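Local atomic coordinates of cutinase-like protein (Cryptococcus sp., PDB entry 2CZQ), a protein that probably hydrolyses carboxylic esters, as a cutinase-like member of the alpha/beta hydrolase family. Residues A[61-64]-A[65-69]; A[174-178]-A[179-183]. All coordinates share one frame; numbering follows the deposited sequence. Where two conformers were deposited one is given.

Contact 1 of 2, residues A[61-64]-A[65-69]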
ATOM      1  N   ALA A  61       3.290  12.631  -5.505  1.00  5.39           N
ATOM      2  CA  ALA A  61       3.679  13.024  -6.856  1.00  5.70           C
ATOM      3  C   ALA A  61       4.596  11.990  -7.500  1.00  5.48           C
ATOM      4  O   ALA A  61       4.469  11.705  -8.693  1.00  5.92           O
ATOM      5  CB  ALA A  61       4.334  14.391  -6.856  1.00  6.42           C
ATOM      6  N   ASP A  62       5.517  11.427  -6.724  1.00  5.60           N
ATOM      7  CA  ASP A  62       6.470  10.483  -7.281  1.00  5.49           C
ATOM      8  C   ASP A  62       5.841   9.118  -7.571  1.00  5.41           C
ATOM      9  O   ASP A  62       6.229   8.453  -8.532  1.00  5.79           O
ATOM     10  CB  ASP A  62       7.707  10.368  -6.400  1.00  5.57           C
ATOM     11  CG  ASP A  62       8.841   9.685  -7.098  1.00  5.90           C
ATOM     12  OD1 ASP A  62       9.232  10.148  -8.200  1.00  7.02           O
ATOM     13  OD2 ASP A  62       9.381   8.675  -6.604  1.00  6.32           O
ATOM     14  N   ILE A  63       4.864   8.701  -6.764  1.00  5.44           N
ATOM     15  CA  ILE A  63       4.083   7.503  -7.082  1.00  5.50           C
ATOM     16  C   ILE A  63       3.453   7.655  -8.468  1.00  5.50           C
ATOM     17  O   ILE A  63       3.567   6.782  -9.334  1.00  5.46           O
ATOM     18  CB  ILE A  63       2.964   7.283  -6.037  1.00  5.49           C
ATOM     19  CG1 ILE A  63       3.542   6.906  -4.672  1.00  5.61           C
ATOM     20  CG2 ILE A  63       1.980   6.203  -6.511  1.00  5.80           C
ATOM     21  CD1 ILE A  63       2.521   7.059  -3.542  1.00  5.79           C
ATOM     22  N   ILE A  64       2.768   8.777  -8.656  1.00  5.77           N
ATOM     23  CA  ILE A  64       2.043   9.026  -9.891  1.00  6.06           C
ATOM     24  C   ILE A  64       3.010   9.184 -11.062  1.00  6.20           C
ATOM     25  O   ILE A  64       2.755   8.674 -12.155  1.00  6.49           O
ATOM     26  CB  ILE A  64       1.089  10.226  -9.724  1.00  6.13           C
ATOM     27  CG1 ILE A  64      -0.014   9.871  -8.715  1.00  6.40           C
ATOM     28  CG2 ILE A  64       0.500  10.631 -11.071  1.00  7.36           C
ATOM     29  CD1 ILE A  64      -0.901  11.032  -8.310  1.00  7.69           C
ATOM     30  N   ARG A  65       4.136   9.854 -10.819  1.00  6.50           N
ATOM     31  CA  ARG A  65       5.191   9.981 -11.824  1.00  7.20           C
ATOM     32  C   ARG A  65       5.643   8.606 -12.322  1.00  6.66           C
ATOM     33  O   ARG A  65       5.749   8.384 -13.534  1.00  7.22           O
ATOM     34  CB  ARG A  65       6.376  10.778 -11.272  0.50  7.64           C
ATOM     35  CG  ARG A  65       7.611  10.804 -12.171  0.50  9.35           C
ATOM     36  CD  ARG A  65       8.922  10.882 -11.399  0.50 12.19           C
ATOM     37  NE  ARG A  65       9.729   9.667 -11.521  0.50 14.26           N
ATOM     38  CZ  ARG A  65       9.538   8.542 -10.835  0.50 15.08           C
ATOM     39  NH1 ARG A  65       8.548   8.439  -9.962  0.50 15.66           N
ATOM     40  NH2 ARG A  65      10.341   7.506 -11.032  0.50 15.32           N
ATOM     41  N   ARG A  66       5.908   7.686 -11.395  1.00  6.31           N
ATOM     42  CA  ARG A  66       6.356   6.349 -11.777  1.00  6.14           C
ATOM     43  C   ARG A  66       5.285   5.603 -12.566  1.00  5.88           C
ATOM     44  O   ARG A  66       5.596   4.933 -13.554  1.00  5.98           O
ATOM     45  CB  ARG A  66       6.808   5.530 -10.559  1.00  6.12           C
ATOM     46  CG  ARG A  66       7.362   4.154 -10.907  1.00  6.10           C
ATOM     47  CD  ARG A  66       8.626   4.225 -11.737  1.00  6.41           C
ATOM     48  NE  ARG A  66       9.162   2.937 -12.164  1.00  6.47           N
ATOM     49  CZ  ARG A  66       8.753   2.254 -13.232  1.00  6.38           C
ATOM     50  NH1 ARG A  66       7.752   2.698 -13.982  1.00  7.86           N
ATOM     51  NH2 ARG A  66       9.354   1.114 -13.552  1.00  6.57           N
ATOM     52  N   ILE A  67       4.031   5.719 -12.133  1.00  5.78           N
ATOM     53  CA  ILE A  67       2.927   5.083 -12.846  1.00  6.15           C
ATOM     54  C   ILE A  67       2.874   5.578 -14.291  1.00  6.23           C
ATOM     55  O   ILE A  67       2.821   4.783 -15.237  1.00  6.07           O
ATOM     56  CB  ILE A  67       1.585   5.358 -12.136  1.00  5.91           C
ATOM     57  CG1 ILE A  67       1.522   4.605 -10.807  1.00  6.01           C
ATOM     58  CG2 ILE A  67       0.400   4.991 -13.043  1.00  6.84           C
ATOM     59  CD1 ILE A  67       0.361   5.033  -9.928  1.00  6.45           C
ATOM     60  N   ASN A  68       2.888   6.895 -14.458  1.00  6.76           N
ATOM     61  CA  ASN A  68       2.742   7.476 -15.781  1.00  7.81           C
ATOM     62  C   ASN A  68       3.954   7.233 -16.672  1.00  7.78           C
ATOM     63  O   ASN A  68       3.801   6.966 -17.864  1.00  7.84           O
ATOM     64  CB  ASN A  68       2.392   8.958 -15.679  1.00  8.82           C
ATOM     65  CG  ASN A  68       0.979   9.188 -15.160  1.00 10.60           C
ATOM     66  OD1 ASN A  68       0.095   8.350 -15.327  1.00 12.85           O
ATOM     67  ND2 ASN A  68       0.766  10.331 -14.521  1.00 12.69           N
ATOM     68  N   SER A  69       5.153   7.286 -16.100  1.00  7.98           N
ATOM     69  CA  SER A  69       6.358   7.019 -16.884  1.00  8.32           C
ATOM     70  C   SER A  69       6.378   5.579 -17.384  1.00  7.61           C
ATOM     71  O   SER A  69       6.759   5.322 -18.530  1.00  7.89           O
ATOM     72  CB  SER A  69       7.616   7.277 -16.053  0.65  9.09           C
ATOM     73  OG  SER A  69       7.766   8.648 -15.745  0.65 10.35           O
TER

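Contact 2 of 2, residues A[174-178]-A[179-183]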
ATOM      1  N   PHE A 174      -2.783   3.438  20.793  1.00  6.64           N
ATOM      2  CA  PHE A 174      -2.394   4.659  21.480  1.00  6.58           C
ATOM      3  C   PHE A 174      -1.076   5.190  20.919  1.00  6.63           C
ATOM      4  O   PHE A 174       0.007   4.929  21.460  1.00  7.56           O
ATOM      5  CB  PHE A 174      -2.336   4.444  22.998  1.00  6.98           C
ATOM      6  CG  PHE A 174      -2.389   5.719  23.789  1.00  6.94           C
ATOM      7  CD1 PHE A 174      -3.591   6.403  23.958  1.00  7.19           C
ATOM      8  CD2 PHE A 174      -1.237   6.235  24.374  1.00  7.89           C
ATOM      9  CE1 PHE A 174      -3.647   7.578  24.698  1.00  7.87           C
ATOM     10  CE2 PHE A 174      -1.280   7.411  25.115  1.00  8.29           C
ATOM     11  CZ  PHE A 174      -2.482   8.087  25.276  1.00  8.05           C
ATOM     12  N   GLY A 175      -1.195   5.931  19.816  1.00  6.50           N
ATOM     13  CA  GLY A 175      -0.050   6.503  19.131  1.00  6.66           C
ATOM     14  C   GLY A 175       0.835   5.476  18.459  1.00  6.65           C
ATOM     15  O   GLY A 175       0.430   4.323  18.254  1.00  7.13           O
ATOM     16  N   ILE A 176       2.045   5.905  18.107  1.00  6.69           N
ATOM     17  CA  ILE A 176       3.033   4.993  17.534  1.00  6.93           C
ATOM     18  C   ILE A 176       3.573   4.079  18.620  1.00  6.96           C
ATOM     19  O   ILE A 176       4.365   4.481  19.479  1.00  8.22           O
ATOM     20  CB  ILE A 176       4.187   5.725  16.829  1.00  6.91           C
ATOM     21  CG1 ILE A 176       3.658   6.625  15.711  1.00  6.99           C
ATOM     22  CG2 ILE A 176       5.192   4.703  16.274  1.00  7.45           C
ATOM     23  CD1 ILE A 176       4.753   7.395  14.994  1.00  7.56           C
ATOM     24  N   ASN A 177       3.140   2.834  18.550  1.00  6.85           N
ATOM     25  CA  ASN A 177       3.454   1.829  19.542  1.00  6.84           C
ATOM     26  C   ASN A 177       4.008   0.592  18.848  1.00  6.57           C
ATOM     27  O   ASN A 177       4.204   0.596  17.628  1.00  6.71           O
ATOM     28  CB  ASN A 177       2.209   1.512  20.384  1.00  7.07           C
ATOM     29  CG  ASN A 177       0.985   1.151  19.537  1.00  6.61           C
ATOM     30  OD1 ASN A 177       1.064   1.013  18.310  1.00  6.87           O
ATOM     31  ND2 ASN A 177      -0.152   0.991  20.199  1.00  6.74           N
ATOM     32  N   ALA A 178       4.256  -0.471  19.609  1.00  6.80           N
ATOM     33  CA  ALA A 178       4.839  -1.674  19.025  1.00  7.01           C
ATOM     34  C   ALA A 178       4.003  -2.201  17.869  1.00  6.49           C
ATOM     35  O   ALA A 178       4.538  -2.704  16.883  1.00  6.47           O
ATOM     36  CB  ALA A 178       5.023  -2.747  20.078  1.00  7.75           C
ATOM     37  N   GLN A 179       2.689  -2.072  17.990  1.00  6.07           N
ATOM     38  CA  GLN A 179       1.786  -2.572  16.964  1.00  6.09           C
ATOM     39  C   GLN A 179       2.001  -1.852  15.629  1.00  5.87           C
ATOM     40  O   GLN A 179       1.945  -2.477  14.571  1.00  6.25           O
ATOM     41  CB  GLN A 179       0.338  -2.451  17.435  1.00  6.13           C
ATOM     42  CG  GLN A 179      -0.040  -3.452  18.519  1.00  6.65           C
ATOM     43  CD  GLN A 179       0.535  -3.133  19.894  1.00  7.09           C
ATOM     44  OE1 GLN A 179       0.991  -2.020  20.163  1.00  7.53           O
ATOM     45  NE2 GLN A 179       0.508  -4.123  20.773  1.00  8.21           N
ATOM     46  N   HIS A 180       2.290  -0.552  15.674  1.00  5.36           N
ATOM     47  CA  HIS A 180       2.580   0.192  14.448  1.00  5.53           C
ATOM     48  C   HIS A 180       3.892  -0.233  13.815  1.00  5.55           C
ATOM     49  O   HIS A 180       4.067  -0.102  12.599  1.00  6.01           O
ATOM     50  CB  HIS A 180       2.624   1.704  14.697  1.00  5.61           C
ATOM     51  CG  HIS A 180       2.654   2.514  13.436  1.00  5.08           C
ATOM     52  ND1 HIS A 180       1.667   2.422  12.480  1.00  4.91           N
ATOM     53  CD2 HIS A 180       3.547   3.421  12.966  1.00  5.04           C
ATOM     54  CE1 HIS A 180       1.950   3.238  11.479  1.00  4.87           C
ATOM     55  NE2 HIS A 180       3.082   3.861  11.751  1.00  5.20           N
ATOM     56  N   LEU A 181       4.809  -0.724  14.645  1.00  5.85           N
ATOM     57  CA  LEU A 181       6.145  -1.104  14.206  1.00  6.52           C
ATOM     58  C   LEU A 181       6.239  -2.588  13.831  1.00  6.55           C
ATOM     59  O   LEU A 181       7.286  -3.046  13.394  1.00  7.46           O
ATOM     60  CB  LEU A 181       7.173  -0.774  15.301  1.00  6.86           C
ATOM     61  CG  LEU A 181       7.152   0.661  15.840  1.00  8.18           C
ATOM     62  CD1 LEU A 181       8.130   0.822  16.992  1.00  9.64           C
ATOM     63  CD2 LEU A 181       7.454   1.676  14.741  1.00  9.27           C
ATOM     64  N   SER A 182       5.139  -3.325  13.987  1.00  6.62           N
ATOM     65  CA  SER A 182       5.135  -4.786  13.896  1.00  6.90           C
ATOM     66  C   SER A 182       5.194  -5.324  12.469  1.00  6.53           C
ATOM     67  O   SER A 182       5.666  -6.437  12.236  1.00  7.45           O
ATOM     68  CB  SER A 182       3.899  -5.362  14.616  1.00  6.69           C
ATOM     69  OG  SER A 182       2.702  -5.032  13.911  1.00  7.99           O
ATOM     70  N   TYR A 183       4.705  -4.533  11.520  1.00  6.02           N
ATOM     71  CA  TYR A 183       4.419  -5.051  10.188  1.00  5.72           C
ATOM     72  C   TYR A 183       5.571  -5.732   9.461  1.00  5.64           C
ATOM     73  O   TYR A 183       5.336  -6.762   8.832  1.00  5.61           O
ATOM     74  CB  TYR A 183       3.807  -3.982   9.288  1.00  5.79           C
ATOM     75  CG  TYR A 183       2.555  -3.370   9.849  1.00  5.47           C
ATOM     76  CD1 TYR A 183       1.316  -3.990   9.700  1.00  6.28           C
ATOM     77  CD2 TYR A 183       2.606  -2.161  10.530  1.00  5.31           C
ATOM     78  CE1 TYR A 183       0.166  -3.416  10.216  1.00  5.99           C
ATOM     79  CE2 TYR A 183       1.465  -1.576  11.049  1.00  5.23           C
ATOM     80  CZ  TYR A 183       0.245  -2.215  10.893  1.00  5.43           C
ATOM     81  OH  TYR A 183      -0.910  -1.662  11.387  1.00  5.61           O
TER
HETATM   82  O   HOH W   1       2.810  -1.295  22.138  1.00 16.38           O

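Contact 1 of 2, residues A[61-64]-A[65-69]
The amide of Arg65 donates to the carbonyl of Ala61, Arg65 N to Ala61 O at 2.8 Å, one of the i to i+4 bonds of helix 57-73, which runs on at both ends. Arg66 N to Asp62 O, Ile67 N to Ile63 O and Asn68 N to Ile64 O belong to the same series, the last being 2.9 Å long with an N-H...O angle of 166°. Asp62 turns its carboxylate away from its own backbone N (chi1 -166°), which brings it alongside Arg65 and toward Tyr44 and Val47. Its OD2 takes hydrogen bonds from Tyr44 OH, at the end of strand 41-45, and from Val47 N in the loop after it, which is why an acid fits here. A salt bridge joins the other oxygen to Arg65, but Asp62 OD1 lies only 2.5 Å from Arg65 NH1 and Arg65 was deposited in two conformers, so its detail is doubtful. On the buried side the branched, apolar Ile63 and Ile67 lie alongside each other, Ile63 CG2 4.0 Å from Ile67 CD1. Ile64 runs beside Asn68, bringing its CG2 to 3.5 Å from Asn68 ND2. Helix 57-73 thereby turns Ile63 and Ile67 onto strand 9-14 and, with Ile64, onto helix 86-98; Ile67 also meets Leu81 of strand 78-84, while the Arg66 side chain touches Val10, Ile12 and Tyr79.

Contact 2 of 2, residues A[174-178]-A[179-183]
An extended Asn177 (phi -128°, psi -175°) leads into helical angles from Ala178 to His180, a short, loosely bonded helix ending at Leu181. Its backbone links are weak: Asn177 O takes both His180 N, at 3.0 Å, and Leu181 N, while Ala178 O takes Leu181 N. Asn177 is the N-cap. With CG lodged between the backbone N and the carbonyl carbon (chi1 53°), its OD1 reaches forward to accept a weak bond from His180 N at 3.3 Å, and its ND2 donates to Gly164 O; an amide can serve both places at once. The capped turn carries His180, whose NE2 bonds Ser85 OG and whose ND1 bonds Asp165 OD2, consistent with the Ser-His-Asp triad of serine esterases with the alpha/beta hydrolase fold. Beside the ring, at an oblique approach, the methyl CG2 of Ile176 stands 3.9 Å from His180 CD2, and the same methyl lies 4.1 Å from Leu181 CD2. The bend of Gln179 at chi2 brings OE1 back to the helix start, where a water donates to it and accepts from Ala178 N. Ser182 OG donates to Gln179 O at 2.7 Å, a small hydroxyl folding back onto the preceding turn.

From the N terminus, the chain passes through strands 9-14 and 41-45 before reaching contact 1 on helix 57-73, which links strand 41-45 to the parallel strand 78-84 as a beta-alpha-beta crossover. Strand 78-84 leads to the probable nucleophile elbow, and much later, after strand 157-160, the loop bearing Asp165 brings the chain to contact 2. Each contact is local and closes no long loop; they follow one another in series, neither nesting nor crossing. The centres of contact 1 and contact 2 are 29 Å apart, on opposite sides of the chain's centre. Contact 1 orders one stretch of the helix whose inner side chains meet the sheet, and contact 2 places His180 beside Ser85.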